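PDB 1RTW: transcriptional activator, putative from Pyrococcus furiosus, which is a putative transcriptional activator with the all-helical fold of the TENA/THI-4/PQQC family, within the heme-oxygenase-like clan. Local coordinates for residues Phe22-Ala27 / Trp136-Glu141; Lys130-Ala135 / Asn154-Gln159. One frame throughout, in Å; residues are numbered along the deposited sequence.

Contact 1: residues Phe22-Ala27 / Trp136-Glu141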
# COMPACT_ATOMS: atom_id res chain seq x y z
N PHE B 22 -2.01 21.38 -28.99
CA PHE B 22 -3.35 20.83 -28.85
C PHE B 22 -4.39 21.88 -28.44
O PHE B 22 -5.52 21.86 -28.93
CB PHE B 22 -3.35 19.67 -27.85
CG PHE B 22 -4.65 18.93 -27.77
CD1 PHE B 22 -5.62 19.29 -26.84
CD2 PHE B 22 -4.90 17.84 -28.61
CE1 PHE B 22 -6.81 18.57 -26.73
CE2 PHE B 22 -6.08 17.11 -28.52
CZ PHE B 22 -7.04 17.48 -27.58
N LEU B 23 -4.00 22.78 -27.54
CA LEU B 23 -4.89 23.83 -27.06
C LEU B 23 -5.17 24.90 -28.10
O LEU B 23 -6.26 25.45 -28.15
CB LEU B 23 -4.35 24.45 -25.77
CG LEU B 23 -4.05 23.47 -24.62
CD1 LEU B 23 -3.59 24.23 -23.40
CD2 LEU B 23 -5.27 22.63 -24.28
N ILE B 24 -4.17 25.19 -28.94
CA ILE B 24 -4.32 26.19 -30.00
C ILE B 24 -5.34 25.68 -31.00
O ILE B 24 -6.19 26.44 -31.48
CB ILE B 24 -3.00 26.41 -30.77
CG1 ILE B 24 -1.94 27.01 -29.85
CG2 ILE B 24 -3.24 27.30 -31.98
CD1 ILE B 24 -0.56 27.09 -30.49
N GLU B 25 -5.27 24.39 -31.29
CA GLU B 25 -6.18 23.79 -32.26
C GLU B 25 -7.59 23.68 -31.72
O GLU B 25 -8.55 23.81 -32.47
CB GLU B 25 -5.63 22.45 -32.73
CG GLU B 25 -4.28 22.59 -33.43
CD GLU B 25 -3.77 21.30 -34.03
OE1 GLU B 25 -4.40 20.24 -33.86
OE2 GLU B 25 -2.72 21.38 -34.69
N MSE B 26 -7.71 23.44 -30.42
CA MSE B 26 -9.03 23.36 -29.79
C MSE B 26 -9.67 24.75 -29.88
O MSE B 26 -10.84 24.89 -30.23
CB MSE B 26 -8.89 22.97 -28.31
CG MSE B 26 -8.57 21.51 -28.04
SE MSE B 26 -10.07 20.31 -28.24
CE MSE B 26 -11.43 21.38 -27.40
N ALA B 27 -8.85 25.77 -29.60
CA ALA B 27 -9.28 27.17 -29.60
C ALA B 27 -9.63 27.73 -30.98
O ALA B 27 -10.54 28.55 -31.10
CB ALA B 27 -8.23 28.06 -28.94
N TRP B 136 -7.41 24.57 -19.83
CA TRP B 136 -8.76 24.70 -20.34
C TRP B 136 -9.29 26.11 -20.17
O TRP B 136 -10.18 26.54 -20.90
CB TRP B 136 -9.66 23.64 -19.71
CG TRP B 136 -9.25 22.27 -20.15
CD1 TRP B 136 -8.48 21.37 -19.45
CD2 TRP B 136 -9.48 21.68 -21.44
NE1 TRP B 136 -8.22 20.27 -20.23
CE2 TRP B 136 -8.81 20.43 -21.44
CE3 TRP B 136 -10.18 22.08 -22.57
CZ2 TRP B 136 -8.83 19.59 -22.56
CZ3 TRP B 136 -10.19 21.24 -23.68
CH2 TRP B 136 -9.52 20.01 -23.66
N LYS B 137 -8.71 26.86 -19.23
CA LYS B 137 -9.12 28.24 -19.02
C LYS B 137 -8.57 29.02 -20.21
O LYS B 137 -9.25 29.88 -20.78
CB LYS B 137 -8.54 28.78 -17.70
CG LYS B 137 -9.30 29.97 -17.14
CD LYS B 137 -8.95 30.22 -15.67
CE LYS B 137 -7.47 30.53 -15.48
NZ LYS B 137 -7.14 30.75 -14.04
N TRP B 138 -7.34 28.68 -20.62
CA TRP B 138 -6.71 29.32 -21.76
C TRP B 138 -7.57 29.08 -22.99
O TRP B 138 -7.81 29.99 -23.78
CB TRP B 138 -5.31 28.75 -22.01
CG TRP B 138 -4.57 29.49 -23.10
CD1 TRP B 138 -3.71 30.54 -22.94
CD2 TRP B 138 -4.67 29.27 -24.52
NE1 TRP B 138 -3.27 30.98 -24.17
CE2 TRP B 138 -3.84 30.22 -25.15
CE3 TRP B 138 -5.37 28.35 -25.31
CZ2 TRP B 138 -3.69 30.29 -26.54
CZ3 TRP B 138 -5.23 28.42 -26.70
CH2 TRP B 138 -4.40 29.39 -27.30
N VAL B 139 -8.02 27.84 -23.15
CA VAL B 139 -8.86 27.48 -24.28
C VAL B 139 -10.16 28.27 -24.31
O VAL B 139 -10.55 28.79 -25.35
CB VAL B 139 -9.14 25.97 -24.31
CG1 VAL B 139 -10.17 25.64 -25.37
CG2 VAL B 139 -7.86 25.20 -24.59
N ARG B 140 -10.82 28.40 -23.16
CA ARG B 140 -12.08 29.14 -23.09
C ARG B 140 -11.87 30.61 -23.47
O ARG B 140 -12.73 31.23 -24.10
CB ARG B 140 -12.69 29.07 -21.69
CG ARG B 140 -14.02 29.81 -21.57
CD ARG B 140 -14.49 29.93 -20.13
NE ARG B 140 -13.50 30.60 -19.28
CZ ARG B 140 -13.51 30.58 -17.95
NH1 ARG B 140 -14.46 29.93 -17.29
NH2 ARG B 140 -12.56 31.20 -17.27
N GLU B 141 -10.70 31.13 -23.12
CA GLU B 141 -10.35 32.52 -23.36
C GLU B 141 -9.77 32.83 -24.73
O GLU B 141 -9.55 33.99 -25.06
CB GLU B 141 -9.40 33.00 -22.27
CG GLU B 141 -10.06 33.00 -20.89
CD GLU B 141 -9.07 33.15 -19.74
OE1 GLU B 141 -7.84 33.23 -19.98
OE2 GLU B 141 -9.53 33.18 -18.58
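Helix 21-28 lies obliquely against the C-terminal part of helix 118-142, the segment axes 8.9 Å apart and crossing at -33°. The tight part lies on the buried side, where L23 and V139 interlock. With CG beside its own backbone N (chi1 -55°), L23 sends CD2 to within 3.7 Å of V139 CG2, the two side chains crossing at about a right angle, and L23 CB rests on the same methyl. The other branch of V139, CG1, faces M26 CB more loosely. Residue 26 is a selenomethionine whose chain is bent at chi2 and chi3; the bend brings its terminal methyl CE to the rim of the W136 indole, in plane and 3.9 Å from CZ3. The CA-CB bond of W136 leads away from helix 21-28, yet the six-membered end of the indole swings back to close this side, and F22 CE1 brushes W136 CH2 at 4.3 Å. I153 of helix 150-157 covers M26, W136 and V139 together.

The opposite flank belongs to W138 and is partly exposed. Its CG is anti to the backbone N (chi1 -174°), which lays the benzo end along helix 21-28: CZ3 stands 3.8 Å from A27 CB and 3.5 Å from L23 O, the carbonyl lying near the ring plane at its edge. That oxygen already accepts the helical bond from A27 N, so the tryptophan CH edge is at most a secondary, electrostatic partner. I24, also partly exposed, touches W138 CH2 loosely through CG1, while P19 packs on the same indole. With apolar side chains making most of the contacts, cohesion between the two segments probably comes mainly from burial of apolar surface.

Contact 2: residues Lys130-Ala135 / Asn154-Gln159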
# COMPACT_ATOMS: atom_id res chain seq x y z
N LYS B 130 -4.61 21.88 -11.02
CA LYS B 130 -4.28 23.25 -11.35
C LYS B 130 -3.81 23.36 -12.80
O LYS B 130 -4.13 24.33 -13.50
CB LYS B 130 -3.21 23.76 -10.37
CG LYS B 130 -2.68 25.14 -10.66
CD LYS B 130 -3.73 26.21 -10.48
CE LYS B 130 -3.12 27.58 -10.66
NZ LYS B 130 -4.17 28.63 -10.65
N ALA B 131 -3.08 22.35 -13.26
CA ALA B 131 -2.59 22.34 -14.64
C ALA B 131 -3.76 22.33 -15.63
O ALA B 131 -3.77 23.11 -16.58
CB ALA B 131 -1.72 21.13 -14.88
N TYR B 132 -4.74 21.47 -15.38
CA TYR B 132 -5.89 21.37 -16.28
C TYR B 132 -6.80 22.59 -16.22
O TYR B 132 -7.39 22.98 -17.23
CB TYR B 132 -6.67 20.09 -16.03
CG TYR B 132 -6.54 19.10 -17.15
CD1 TYR B 132 -7.62 18.32 -17.55
CD2 TYR B 132 -5.33 18.96 -17.85
CE1 TYR B 132 -7.50 17.43 -18.63
CE2 TYR B 132 -5.21 18.08 -18.93
CZ TYR B 132 -6.30 17.31 -19.31
OH TYR B 132 -6.17 16.43 -20.37
N TYR B 133 -6.88 23.19 -15.03
CA TYR B 133 -7.70 24.37 -14.85
C TYR B 133 -7.15 25.49 -15.73
O TYR B 133 -7.89 26.13 -16.47
CB TYR B 133 -7.72 24.79 -13.38
CG TYR B 133 -8.53 26.04 -13.09
CD1 TYR B 133 -9.82 26.20 -13.59
CD2 TYR B 133 -8.00 27.08 -12.33
CE1 TYR B 133 -10.56 27.35 -13.34
CE2 TYR B 133 -8.72 28.24 -12.07
CZ TYR B 133 -10.00 28.38 -12.57
OH TYR B 133 -10.72 29.52 -12.29
N GLU B 134 -5.83 25.68 -15.68
CA GLU B 134 -5.18 26.71 -16.49
C GLU B 134 -5.27 26.47 -17.99
O GLU B 134 -5.62 27.38 -18.75
CB GLU B 134 -3.72 26.87 -16.07
CG GLU B 134 -3.53 27.45 -14.67
CD GLU B 134 -4.15 28.82 -14.50
OE1 GLU B 134 -4.08 29.63 -15.45
OE2 GLU B 134 -4.72 29.09 -13.43
N ALA B 135 -4.99 25.24 -18.42
CA ALA B 135 -5.02 24.88 -19.84
C ALA B 135 -6.38 25.09 -20.48
O ALA B 135 -6.49 25.72 -21.53
CB ALA B 135 -4.57 23.45 -20.03
N ASN B 154 -15.78 23.67 -20.86
CA ASN B 154 -16.56 24.24 -19.76
C ASN B 154 -16.29 23.59 -18.42
O ASN B 154 -16.12 24.28 -17.43
CB ASN B 154 -18.06 24.17 -20.06
CG ASN B 154 -18.51 25.18 -21.11
OD1 ASN B 154 -17.87 26.23 -21.31
ND2 ASN B 154 -19.62 24.87 -21.79
N HIS B 155 -16.26 22.26 -18.38
CA HIS B 155 -16.04 21.57 -17.12
C HIS B 155 -14.72 21.95 -16.43
O HIS B 155 -14.73 22.32 -15.26
CB HIS B 155 -16.12 20.04 -17.28
CG HIS B 155 -15.78 19.30 -16.03
ND1 HIS B 155 -14.61 18.58 -15.89
CD2 HIS B 155 -16.39 19.26 -14.82
CE1 HIS B 155 -14.51 18.15 -14.65
NE2 HIS B 155 -15.57 18.54 -13.98
N TRP B 156 -13.61 21.90 -17.15
CA TRP B 156 -12.33 22.22 -16.55
C TRP B 156 -12.02 23.70 -16.35
O TRP B 156 -11.09 24.05 -15.60
CB TRP B 156 -11.20 21.51 -17.28
CG TRP B 156 -11.16 20.06 -16.96
CD1 TRP B 156 -11.11 19.49 -15.72
CD2 TRP B 156 -11.16 18.98 -17.90
NE1 TRP B 156 -11.08 18.12 -15.83
CE2 TRP B 156 -11.11 17.78 -17.16
CE3 TRP B 156 -11.20 18.91 -19.29
CZ2 TRP B 156 -11.08 16.53 -17.76
CZ3 TRP B 156 -11.18 17.67 -19.90
CH2 TRP B 156 -11.13 16.49 -19.13
N SER B 157 -12.78 24.56 -17.01
CA SER B 157 -12.60 26.01 -16.89
C SER B 157 -13.70 26.65 -16.04
O SER B 157 -13.62 27.83 -15.71
CB SER B 157 -12.57 26.66 -18.28
OG SER B 157 -13.85 26.59 -18.91
N SER B 158 -14.70 25.86 -15.67
CA SER B 158 -15.83 26.37 -14.88
C SER B 158 -15.43 26.94 -13.52
O SER B 158 -14.38 26.61 -12.97
CB SER B 158 -16.88 25.27 -14.68
OG SER B 158 -16.44 24.28 -13.77
N GLN B 159 -16.31 27.78 -12.98
CA GLN B 159 -16.09 28.40 -11.68
C GLN B 159 -16.07 27.31 -10.61
O GLN B 159 -15.31 27.38 -9.65
CB GLN B 159 -17.22 29.40 -11.37
CG GLN B 159 -17.06 30.20 -10.08
CD GLN B 159 -15.91 31.20 -10.12
OE1 GLN B 159 -15.24 31.36 -11.14
NE2 GLN B 159 -15.69 31.88 -9.01
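Near the C-terminal end of helix 150-157, H155 lays ND1 over the rim of one face of the W156 indole. W156 follows and holds the centre of the meeting with helix 118-142. Its other face takes the edge of the Y132 ring in a T-shaped stack, planes at 76° and centroids 4.8 Å apart, with Y132 CD1 3.6 Å from W156 CE2. Both side chains point the same way, and their polar tips are bonded farther on: Y132 OH to W39 NE1, W156 NE1 to E79 OE2. The backbone of W156 serves Y133 instead. W156 O lies in the plane of the Y133 ring, 3.2 Å from Y133 CD1, and receives a nearly straight CA-H···O contact from Y133 CA. At S157 and S158, where the helix gives out, the carbonyl oxygens both stand 3.9 Å from Y133 CE1. S158 is also the N-cap of the next helix: its OG bonds to F161 N and donates to H155 O at 3.0 Å. Y133, with CG anti to its N (chi1 179°), thus sets polarised CH groups against the carbonyl-rich helix end, an electrostatic match that probably complements the Y132-W156 stack.

Overall arrangement
Contacts 1 and 2 use adjoining stretches of helix 118-142, their centres about 10 Å apart and on the same side of the chain's centre. Contact 1 is the more peripheral, about 15 Å from that centre against about 9 Å. W136 joins them: its NE1 lies 3.4 Å from W156 CE3, and its ring also meets Y132 edge-to-face, so aromatic rings of the two contacts touch directly. Elsewhere R140 NH1 packs 2.8 Å from S157 O, and L23 CD1 meets A135 CB. A bound phosphate ion, probably from the crystallisation liquor, lies about 4 Å from the W156 side chain, suggesting that contact 2 borders a pocket.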